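Local coordinates for protein glycosyl hydrolase (Rhizobium leguminosarum bv. trifolii, PDB 5NDX) that probably hydrolyses O-glycosidic bonds as an iduronidase of glycosyl hydrolase family 39, a bacterial orthologue of human alpha-L-iduronidase, at residues P364-T367 with S368-L372; A282-A285 with G286-A289; D247-K250 with E251-R255; P190-R193 with A194-H198. The protein carries 2 engineered substitutions. All blocks are in the same frame, centred on the assembly; numbering follows the deposited sequence.

Contact 1: residues P364-T367 with S368-L372; sequences PGLT and SMELL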
loop_
_atom_site.group_PDB
_atom_site.type_symbol
_atom_site.label_atom_id
_atom_site.label_comp_id
_atom_site.label_asym_id
_atom_site.label_seq_id
_atom_site.Cartn_x
_atom_site.Cartn_y
_atom_site.Cartn_z
ATOM N N PRO A 364 8.637 6.863 -3.155
ATOM C CA PRO A 364 7.323 7.457 -3.382
ATOM C C PRO A 364 6.160 6.529 -3.474
ATOM O O PRO A 364 5.045 6.967 -3.205
ATOM C CB PRO A 364 7.493 8.283 -4.666
ATOM C CG PRO A 364 8.957 8.649 -4.633
ATOM C CD PRO A 364 9.655 7.469 -4.029
ATOM N N GLY A 365 6.381 5.261 -3.795
ATOM C CA GLY A 365 5.315 4.284 -3.797
ATOM C C GLY A 365 4.643 4.141 -2.421
ATOM O O GLY A 365 3.464 3.764 -2.363
ATOM N N LEU A 366 5.408 4.366 -1.339
ATOM C CA LEU A 366 4.920 4.252 0.033
ATOM C C LEU A 366 4.430 5.593 0.536
ATOM O O LEU A 366 3.328 5.662 1.075
ATOM C CB LEU A 366 5.981 3.700 1.014
ATOM C CG LEU A 366 5.564 3.493 2.473
ATOM C CD1 LEU A 366 4.260 2.698 2.527
ATOM C CD2 LEU A 366 6.647 2.737 3.228
ATOM N N THR A 367 5.199 6.648 0.300
ATOM C CA THR A 367 4.829 7.966 0.791
ATOM C C THR A 367 3.549 8.454 0.170
ATOM O O THR A 367 2.725 9.099 0.836
ATOM C CB THR A 367 5.948 8.985 0.652
ATOM O OG1 THR A 367 6.340 9.085 -0.726
ATOM C CG2 THR A 367 7.136 8.578 1.497
ATOM N N SER A 368 3.326 8.123 -1.088
ATOM C CA SER A 368 2.076 8.495 -1.710
ATOM C C SER A 368 0.899 7.845 -0.933
ATOM O O SER A 368 -0.126 8.492 -0.735
ATOM C CB SER A 368 2.004 8.085 -3.180
ATOM O OG SER A 368 2.222 6.695 -3.276
ATOM N N MET A 369 1.058 6.578 -0.551
ATOM C CA MET A 369 0.041 5.867 0.231
ATOM C C MET A 369 -0.134 6.394 1.643
ATOM O O MET A 369 -1.270 6.379 2.169
ATOM C CB MET A 369 0.298 4.360 0.205
ATOM C CG MET A 369 0.157 3.819 -1.223
ATOM S SD MET A 369 0.485 2.077 -1.270
ATOM C CE MET A 369 -1.164 1.411 -1.223
ATOM N N GLU A 370 0.935 6.907 2.236
ATOM C CA GLU A 370 0.833 7.641 3.496
ATOM C C GLU A 370 -0.086 8.859 3.411
ATOM O O GLU A 370 -0.907 9.066 4.302
ATOM C CB GLU A 370 2.200 8.095 4.024
ATOM C CG GLU A 370 3.085 6.954 4.503
ATOM C CD GLU A 370 4.419 7.403 5.169
ATOM O OE1 GLU A 370 4.476 7.797 6.369
ATOM O OE2 GLU A 370 5.436 7.335 4.476
ATOM N N LEU A 371 0.063 9.654 2.353
ATOM C CA LEU A 371 -0.783 10.777 2.129
ATOM C C LEU A 371 -2.209 10.368 1.863
ATOM O O LEU A 371 -3.131 10.928 2.448
ATOM C CB LEU A 371 -0.268 11.687 0.999
ATOM C CG LEU A 371 0.696 12.794 1.414
ATOM C CD1 LEU A 371 1.908 12.268 2.093
ATOM C CD2 LEU A 371 1.168 13.595 0.209
ATOM N N LEU A 372 -2.393 9.441 0.949
ATOM C CA LEU A 372 -3.741 8.981 0.589
ATOM C C LEU A 372 -4.499 8.331 1.796
ATOM O O LEU A 372 -5.744 8.378 1.861
ATOM C CB LEU A 372 -3.678 8.000 -0.593
ATOM C CG LEU A 372 -3.198 8.564 -1.929
ATOM C CD1 LEU A 372 -2.821 7.462 -2.890
ATOM C CD2 LEU A 372 -4.288 9.377 -2.553
#
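Thr367 and Glu370 meet three residues apart on the helix, the methyl CG2 of Thr367 lying 3.6 Å from OE2 of Glu370. Thr367 turns that methyl anti to its carbonyl carbon and beside its own N, so a small apolar branch and not the hydroxyl faces the carboxylate. The polar end of Glu370 is held by residues outside the helix: OE2 makes a salt bridge to Lys362 and OE1 a hydrogen bond to Ser588, partners that suit a carboxylate in a buried place. All of this sits on the short helix 364-372, which follows strand 358-362 in the family 39 chain and packs against helix 282-300 of the TIM-barrel part. Pro364 is its first residue, where a proline ring costs no hydrogen bond. Ser368 is small enough for the close approach of Ala285 and Ile288, and it folds its hydroxyl back on the helix. With chi1 at 56°, OG sits between the backbone N and the carbonyl carbon and donates to Pro364 O at 2.8 Å, in the carbonyl plane. The same oxygen accepts Ser368 N at 3.0 Å, tilted 31° from that plane, so a buried carbonyl is gripped by two donors from one residue.

Contact 2: residues A282-A285 with G286-A289; sequences AYYA and GIIA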
loop_
_atom_site.group_PDB
_atom_site.type_symbol
_atom_site.label_atom_id
_atom_site.label_comp_id
_atom_site.label_asym_id
_atom_site.label_seq_id
_atom_site.Cartn_x
_atom_site.Cartn_y
_atom_site.Cartn_z
ATOM N N ALA A 282 8.764 11.477 -7.769
ATOM C CA ALA A 282 7.413 11.920 -7.567
ATOM C C ALA A 282 6.461 11.480 -8.676
ATOM O O ALA A 282 5.268 11.327 -8.409
ATOM C CB ALA A 282 7.382 13.431 -7.390
ATOM N N TYR A 283 6.975 11.160 -9.864
ATOM C CA TYR A 283 6.127 10.658 -10.915
ATOM C C TYR A 283 5.308 9.477 -10.455
ATOM O O TYR A 283 4.132 9.383 -10.778
ATOM C CB TYR A 283 6.930 10.267 -12.173
ATOM C CG TYR A 283 6.088 9.571 -13.229
ATOM C CD1 TYR A 283 5.870 8.209 -13.177
ATOM C CD2 TYR A 283 5.470 10.287 -14.239
ATOM C CE1 TYR A 283 5.086 7.560 -14.112
ATOM C CE2 TYR A 283 4.661 9.654 -15.160
ATOM C CZ TYR A 283 4.494 8.293 -15.100
ATOM O OH TYR A 283 3.710 7.633 -16.003
ATOM N N TYR A 284 5.930 8.569 -9.713
ATOM C CA TYR A 284 5.252 7.377 -9.276
ATOM C C TYR A 284 4.174 7.710 -8.222
ATOM O O TYR A 284 3.130 7.132 -8.265
ATOM C CB TYR A 284 6.229 6.383 -8.699
ATOM C CG TYR A 284 5.705 4.975 -8.409
ATOM C CD1 TYR A 284 4.673 4.372 -9.148
ATOM C CD2 TYR A 284 6.330 4.203 -7.438
ATOM C CE1 TYR A 284 4.287 3.054 -8.887
ATOM C CE2 TYR A 284 5.923 2.921 -7.165
ATOM C CZ TYR A 284 4.897 2.332 -7.883
ATOM O OH TYR A 284 4.542 1.030 -7.556
ATOM N N ALA A 285 4.438 8.664 -7.333
ATOM C CA ALA A 285 3.411 9.080 -6.398
ATOM C C ALA A 285 2.228 9.633 -7.136
ATOM O O ALA A 285 1.075 9.339 -6.796
ATOM C CB ALA A 285 3.976 10.117 -5.433
ATOM N N GLY A 286 2.508 10.498 -8.132
ATOM C CA GLY A 286 1.455 11.116 -8.934
ATOM C C GLY A 286 0.608 10.103 -9.663
ATOM O O GLY A 286 -0.633 10.135 -9.606
ATOM N N ILE A 287 1.284 9.172 -10.299
ATOM C CA ILE A 287 0.618 8.180 -11.125
ATOM C C ILE A 287 -0.222 7.193 -10.326
ATOM O O ILE A 287 -1.289 6.794 -10.776
ATOM C CB ILE A 287 1.632 7.470 -12.078
ATOM C CG1 ILE A 287 0.938 7.101 -13.389
ATOM C CG2 ILE A 287 2.152 6.193 -11.508
ATOM C CD1 ILE A 287 0.708 8.331 -14.269
ATOM N N ILE A 288 0.240 6.756 -9.153
ATOM C CA ILE A 288 -0.624 5.944 -8.248
ATOM C C ILE A 288 -1.918 6.697 -7.890
ATOM O O ILE A 288 -3.040 6.146 -7.954
ATOM C CB ILE A 288 0.141 5.600 -6.955
ATOM C CG1 ILE A 288 1.249 4.543 -7.253
ATOM C CG2 ILE A 288 -0.773 5.013 -5.875
ATOM C CD1 ILE A 288 2.314 4.410 -6.170
ATOM N N ALA A 289 -1.774 7.984 -7.525
ATOM C CA ALA A 289 -2.920 8.758 -7.175
ATOM C C ALA A 289 -3.847 8.991 -8.391
ATOM O O ALA A 289 -5.088 8.964 -8.267
ATOM C CB ALA A 289 -2.518 10.058 -6.501
#
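Tyr283 and Tyr284 both throw CG anti to the backbone N, with chi1 at 173° and -170°, and each ring is thereby carried forward along the helix to the isoleucine four residues on. This is i to i+4 aromatic-aliphatic packing in helix 282-300, which follows strand 261-263 and precedes strand 307-310 in the TIM barrel. On Tyr284 the contact is a CH-pi one: CD1 of Ile288 rests over the centre of one face, 3.7 Å from the ring centroid. Ile288 can reach it because CG1 lies beside its own N and the chain runs on extended to CD1. The CG2 branch of Ile287 approaches the same ring at its edge, 3.9 Å from CD1 of Tyr284, so two branched side chains bound the ring from different directions. His279 adds an edge-to-face ring contact.

Tyr283 meets Ile287 obliquely. Its hydroxyl is hydrogen-bonded to Asp416 O, which satisfies the buried polar end while the rest of the ring stays in apolar company. The small Ala285 lets helix 364-372 come close, and its methyl packs on Pro364 there. Gly286 N donates to Ala282 O at 2.9 Å. Beside the phenol, CD1 of Ile287 comes to 3.5 Å from OH of Tyr283.

Contact 3: residues D247-K250 with E251-R255; sequences DYLK and EHHPR
Tyr248, His252 and His253 gather into an aromatic cluster where helix 235-252 ends. This helix comes between strands 216-219 and 261-263 of the TIM barrel in the chain, and His253 is the first residue to leave helical backbone angles.

The ring contacts come first. ND1 of His252 stands over one face of the Tyr248 ring, offset toward its rim and 3.3 Å from CE2. The two planes are inclined at 47°, so the pair is oblique. His253 approaches differently: its side chain runs alongside that of Tyr248 and points the same way, with CE1 of Tyr248 near the plane of the imidazole, at its edge, 3.9 Å from CE1 of His253. Tyr248 reaches both because a chi1 of 178° swings the ring away from its own amide, toward the end of the helix. A tyrosine suits this partly exposed place, offering a broad face to His252 while its CE1 touches the His253 imidazole, and its side chain also packs on Arg193 of helix 190-200.

The polar contacts follow the backbone. His252 N donates to Tyr248 O at 3.0 Å, and ND1 of the same residue adds a weak bond to that oxygen at 3.4 Å. One residue earlier, Glu251 N bonds to Asp247 O at 3.1 Å. ND1 of His253 is buried here without a hydrogen-bond partner in the model.

Van der Waals contacts close the helix end. Leu249 buries its side chain against Met196 and Ala257, and Pro254, whose nitrogen carries no hydrogen, suits a place beyond the helix. Its CB touches the Lys250 carbonyl, 3.7 Å from Lys250 O.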
loop_
_atom_site.group_PDB
_atom_site.type_symbol
_atom_site.label_atom_id
_atom_site.label_comp_id
_atom_site.label_asym_id
_atom_site.label_seq_id
_atom_site.Cartn_x
_atom_site.Cartn_y
_atom_site.Cartn_z
ATOM N N ASP A 247 -18.596 -5.203 -18.972
ATOM C CA ASP A 247 -19.529 -5.352 -20.103
ATOM C C ASP A 247 -19.704 -6.807 -20.546
ATOM O O ASP A 247 -20.807 -7.225 -20.848
ATOM C CB ASP A 247 -19.088 -4.545 -21.329
ATOM C CG ASP A 247 -19.252 -3.052 -21.145
ATOM O OD1 ASP A 247 -20.066 -2.634 -20.298
ATOM O OD2 ASP A 247 -18.557 -2.296 -21.858
ATOM N N TYR A 248 -18.608 -7.551 -20.583
ATOM C CA TYR A 248 -18.633 -8.952 -20.866
ATOM C C TYR A 248 -19.500 -9.702 -19.857
ATOM O O TYR A 248 -20.283 -10.573 -20.244
ATOM C CB TYR A 248 -17.224 -9.512 -20.908
ATOM C CG TYR A 248 -17.186 -10.989 -21.142
ATOM C CD1 TYR A 248 -17.283 -11.886 -20.075
ATOM C CD2 TYR A 248 -17.020 -11.510 -22.444
ATOM C CE1 TYR A 248 -17.266 -13.269 -20.289
ATOM C CE2 TYR A 248 -16.996 -12.892 -22.670
ATOM C CZ TYR A 248 -17.136 -13.768 -21.599
ATOM O OH TYR A 248 -17.080 -15.142 -21.813
ATOM N N LEU A 249 -19.378 -9.372 -18.584
ATOM C CA LEU A 249 -20.208 -9.992 -17.569
ATOM C C LEU A 249 -21.672 -9.595 -17.691
ATOM O O LEU A 249 -22.532 -10.449 -17.495
ATOM C CB LEU A 249 -19.745 -9.664 -16.140
ATOM C CG LEU A 249 -18.324 -10.094 -15.767
ATOM C CD1 LEU A 249 -17.894 -9.480 -14.454
ATOM C CD2 LEU A 249 -18.202 -11.591 -15.699
ATOM N N LYS A 250 -21.953 -8.324 -17.964
ATOM C CA LYS A 250 -23.327 -7.867 -18.070
ATOM C C LYS A 250 -24.041 -8.636 -19.207
ATOM O O LYS A 250 -25.162 -9.046 -19.030
ATOM C CB LYS A 250 -23.443 -6.356 -18.301
ATOM C CG LYS A 250 -23.185 -5.453 -17.088
ATOM C CD LYS A 250 -23.476 -3.981 -17.441
ATOM C CE LYS A 250 -22.988 -2.976 -16.389
ATOM N NZ LYS A 250 -23.475 -3.174 -14.979
ATOM N N GLU A 251 -23.352 -8.852 -20.327
ATOM C CA GLU A 251 -23.921 -9.512 -21.489
ATOM C C GLU A 251 -24.041 -11.017 -21.296
ATOM O O GLU A 251 -25.095 -11.577 -21.550
ATOM C CB GLU A 251 -23.082 -9.234 -22.730
ATOM C CG GLU A 251 -23.855 -9.366 -24.042
ATOM C CD GLU A 251 -22.952 -9.757 -25.207
ATOM O OE1 GLU A 251 -22.567 -8.885 -26.027
ATOM O OE2 GLU A 251 -22.601 -10.952 -25.279
ATOM N N HIS A 252 -22.969 -11.665 -20.849
ATOM C CA HIS A 252 -22.909 -13.132 -20.773
ATOM C C HIS A 252 -23.235 -13.780 -19.450
ATOM O O HIS A 252 -23.566 -14.954 -19.432
ATOM C CB HIS A 252 -21.524 -13.612 -21.173
ATOM C CG HIS A 252 -21.242 -13.408 -22.609
ATOM N ND1 HIS A 252 -20.297 -12.519 -23.061
ATOM C CD2 HIS A 252 -21.822 -13.941 -23.705
ATOM C CE1 HIS A 252 -20.284 -12.532 -24.380
ATOM N NE2 HIS A 252 -21.203 -13.387 -24.793
ATOM N N HIS A 253 -23.047 -13.067 -18.343
ATOM C CA HIS A 253 -23.240 -13.645 -17.016
ATOM C C HIS A 253 -23.853 -12.598 -16.100
ATOM O O HIS A 253 -23.263 -12.247 -15.073
ATOM C CB HIS A 253 -21.918 -14.189 -16.428
ATOM C CG HIS A 253 -21.212 -15.180 -17.298
ATOM N ND1 HIS A 253 -20.059 -14.869 -17.992
ATOM C CD2 HIS A 253 -21.489 -16.468 -17.607
ATOM C CE1 HIS A 253 -19.638 -15.924 -18.664
ATOM N NE2 HIS A 253 -20.498 -16.905 -18.459
ATOM N N PRO A 254 -25.047 -12.088 -16.462
ATOM C CA PRO A 254 -25.653 -10.970 -15.719
ATOM C C PRO A 254 -25.813 -11.213 -14.222
ATOM O O PRO A 254 -25.781 -10.267 -13.453
ATOM C CB PRO A 254 -27.032 -10.784 -16.395
ATOM C CG PRO A 254 -27.297 -12.071 -17.141
ATOM C CD PRO A 254 -25.932 -12.560 -17.554
ATOM N N ARG A 255 -25.953 -12.463 -13.802
ATOM C CA ARG A 255 -26.065 -12.775 -12.370
ATOM C C ARG A 255 -24.781 -12.456 -11.590
ATOM O O ARG A 255 -24.840 -12.272 -10.399
ATOM C CB ARG A 255 -26.440 -14.260 -12.160
ATOM C CG ARG A 255 -26.963 -14.568 -10.763
ATOM C CD ARG A 255 -27.521 -15.996 -10.541
ATOM N NE ARG A 255 -26.523 -16.932 -9.965
ATOM C CZ ARG A 255 -25.683 -17.700 -10.674
ATOM N NH1 ARG A 255 -25.705 -17.658 -11.997
ATOM N NH2 ARG A 255 -24.815 -18.516 -10.060
#

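Contact 4: residues P190-R193 with A194-H198; sequences PIFR and ALMAH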
loop_
_atom_site.group_PDB
_atom_site.type_symbol
_atom_site.label_atom_id
_atom_site.label_comp_id
_atom_site.label_asym_id
_atom_site.label_seq_id
_atom_site.Cartn_x
_atom_site.Cartn_y
_atom_site.Cartn_z
ATOM N N PRO A 190 -8.944 -17.224 -21.693
ATOM C CA PRO A 190 -9.713 -18.448 -21.635
ATOM C C PRO A 190 -10.046 -18.904 -20.228
ATOM O O PRO A 190 -11.205 -19.231 -19.959
ATOM C CB PRO A 190 -8.795 -19.458 -22.335
ATOM C CG PRO A 190 -8.170 -18.654 -23.407
ATOM C CD PRO A 190 -7.866 -17.336 -22.708
ATOM N N ILE A 191 -9.041 -18.910 -19.344
ATOM C CA ILE A 191 -9.258 -19.202 -17.951
ATOM C C ILE A 191 -10.329 -18.291 -17.326
ATOM O O ILE A 191 -11.161 -18.748 -16.575
ATOM C CB ILE A 191 -7.952 -19.076 -17.136
ATOM C CG1 ILE A 191 -7.033 -20.271 -17.415
ATOM C CG2 ILE A 191 -8.256 -19.076 -15.632
ATOM C CD1 ILE A 191 -7.514 -21.588 -16.775
ATOM N N PHE A 192 -10.277 -16.998 -17.622
ATOM C CA PHE A 192 -11.218 -16.066 -17.038
ATOM C C PHE A 192 -12.619 -16.428 -17.497
ATOM O O PHE A 192 -13.487 -16.602 -16.686
ATOM C CB PHE A 192 -10.890 -14.613 -17.360
ATOM C CG PHE A 192 -11.937 -13.653 -16.880
ATOM C CD1 PHE A 192 -13.040 -13.322 -17.691
ATOM C CD2 PHE A 192 -11.830 -13.053 -15.632
ATOM C CE1 PHE A 192 -14.029 -12.445 -17.237
ATOM C CE2 PHE A 192 -12.817 -12.191 -15.172
ATOM C CZ PHE A 192 -13.918 -11.879 -15.966
ATOM N N ARG A 193 -12.808 -16.536 -18.802
ATOM C CA ARG A 193 -14.127 -16.861 -19.365
ATOM C C ARG A 193 -14.642 -18.172 -18.853
ATOM O O ARG A 193 -15.817 -18.277 -18.495
ATOM C CB ARG A 193 -14.090 -16.861 -20.887
ATOM C CG ARG A 193 -13.944 -15.453 -21.428
ATOM C CD ARG A 193 -14.124 -15.361 -22.945
ATOM N NE ARG A 193 -12.825 -15.416 -23.587
ATOM C CZ ARG A 193 -12.313 -16.424 -24.295
ATOM N NH1 ARG A 193 -11.083 -16.299 -24.793
ATOM N NH2 ARG A 193 -12.982 -17.542 -24.526
ATOM N N ALA A 194 -13.745 -19.144 -18.753
ATOM C CA ALA A 194 -14.117 -20.456 -18.225
ATOM C C ALA A 194 -14.581 -20.414 -16.780
ATOM O O ALA A 194 -15.547 -21.093 -16.417
ATOM C CB ALA A 194 -12.960 -21.429 -18.378
ATOM N N LEU A 195 -13.935 -19.616 -15.925
ATOM C CA LEU A 195 -14.315 -19.636 -14.506
ATOM C C LEU A 195 -15.669 -18.964 -14.325
ATOM O O LEU A 195 -16.493 -19.369 -13.506
ATOM C CB LEU A 195 -13.251 -18.969 -13.651
ATOM C CG LEU A 195 -13.117 -19.213 -12.129
ATOM C CD1 LEU A 195 -13.422 -17.984 -11.290
ATOM C CD2 LEU A 195 -13.834 -20.422 -11.571
ATOM N N MET A 196 -15.884 -17.915 -15.098
ATOM C CA MET A 196 -17.136 -17.195 -15.063
ATOM C C MET A 196 -18.294 -18.103 -15.514
ATOM O O MET A 196 -19.333 -18.119 -14.861
ATOM C CB MET A 196 -17.039 -15.945 -15.949
ATOM C CG MET A 196 -15.974 -14.921 -15.476
ATOM S SD MET A 196 -15.801 -14.667 -13.688
ATOM C CE MET A 196 -17.071 -13.517 -13.615
ATOM N N ALA A 197 -18.094 -18.837 -16.620
ATOM C CA ALA A 197 -19.075 -19.841 -17.083
ATOM C C ALA A 197 -19.327 -20.877 -15.987
ATOM O O ALA A 197 -20.469 -21.114 -15.599
ATOM C CB ALA A 197 -18.604 -20.520 -18.374
ATOM N N HIS A 198 -18.245 -21.425 -15.440
ATOM C CA HIS A 198 -18.355 -22.386 -14.341
ATOM C C HIS A 198 -19.096 -21.881 -13.126
ATOM O O HIS A 198 -19.883 -22.622 -12.530
ATOM C CB HIS A 198 -16.970 -22.858 -13.933
ATOM C CG HIS A 198 -16.982 -24.022 -13.006
ATOM N ND1 HIS A 198 -16.620 -23.913 -11.688
ATOM C CD2 HIS A 198 -17.312 -25.323 -13.202
ATOM C CE1 HIS A 198 -16.739 -25.088 -11.105
ATOM N NE2 HIS A 198 -17.157 -25.964 -12.001
#
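Residues 190-198 form regular alpha-helix, with Ala194 N bonded to Pro190 O at 2.8 Å and the next three amides each bonded to the carbonyl four residues back. Among the side chains Phe192 and Met196 carry the contact. In Phe192 CG lies beside the carbonyl carbon (chi1 174°), which leads the ring toward the next turn. Met196 bends at chi2 and chi3, folding its thioether across one ring face. Its CG lies over that face, offset toward the rim and 3.9 Å from the centroid, a CH-pi contact. SD follows over the ring at 4.4 Å from the same centroid, making this a Met-aromatic contact as well. The unbranched, flexible methionine can lay both CG and SD over the same face, and both residues press on Ile217 of strand 216-219.

Arg193, on the exposed side, bends at chi3 to bring its guanidinium back over Pro190, whose CA lies 4.0 Å above the plane of the group and toward its rim. Its NE donates to Leu188 O, just before the helix, so the head is tied to the chain that leads in. Ala194 has only a methyl to fit against Ile156 of helix 155-171, while Leu195 packs on Tyr163. This is the helix of a beta-alpha-beta unit, strand 179-184, helix 190-200, strand 216-219, in the TIM barrel. The chemistry implies a helix with two characters: a polarisable sulfur-aromatic pair turned to strand 216-219 and helix 235-252, and a charged head bonded near its start.

Overall arrangement
The four contacts form two pairs on four helices of a chain built round a TIM barrel. Contacts 1 and 2, centres 9 Å apart, join helix 364-372 to helix 282-300: Ser368 CB meets Ala285 CB at 3.6 Å, and Gly365 CA meets Tyr284 CE2 at 3.7 Å. Contacts 3 and 4, centres 12 Å apart, join helices 235-252 and 190-200, where His253 CE1 lies 3.8 Å from Met196 CB. Between the pairs the centres are 33 to 35 Å apart. A bound 8U8 lies about 9 Å from the side chain of Tyr284, and a bound 8U8 about 10 Å from that of Pro190, while the side chain of Ile191 is about 8 Å from that of Gln146, the changed residue at the predicted proton-donor position.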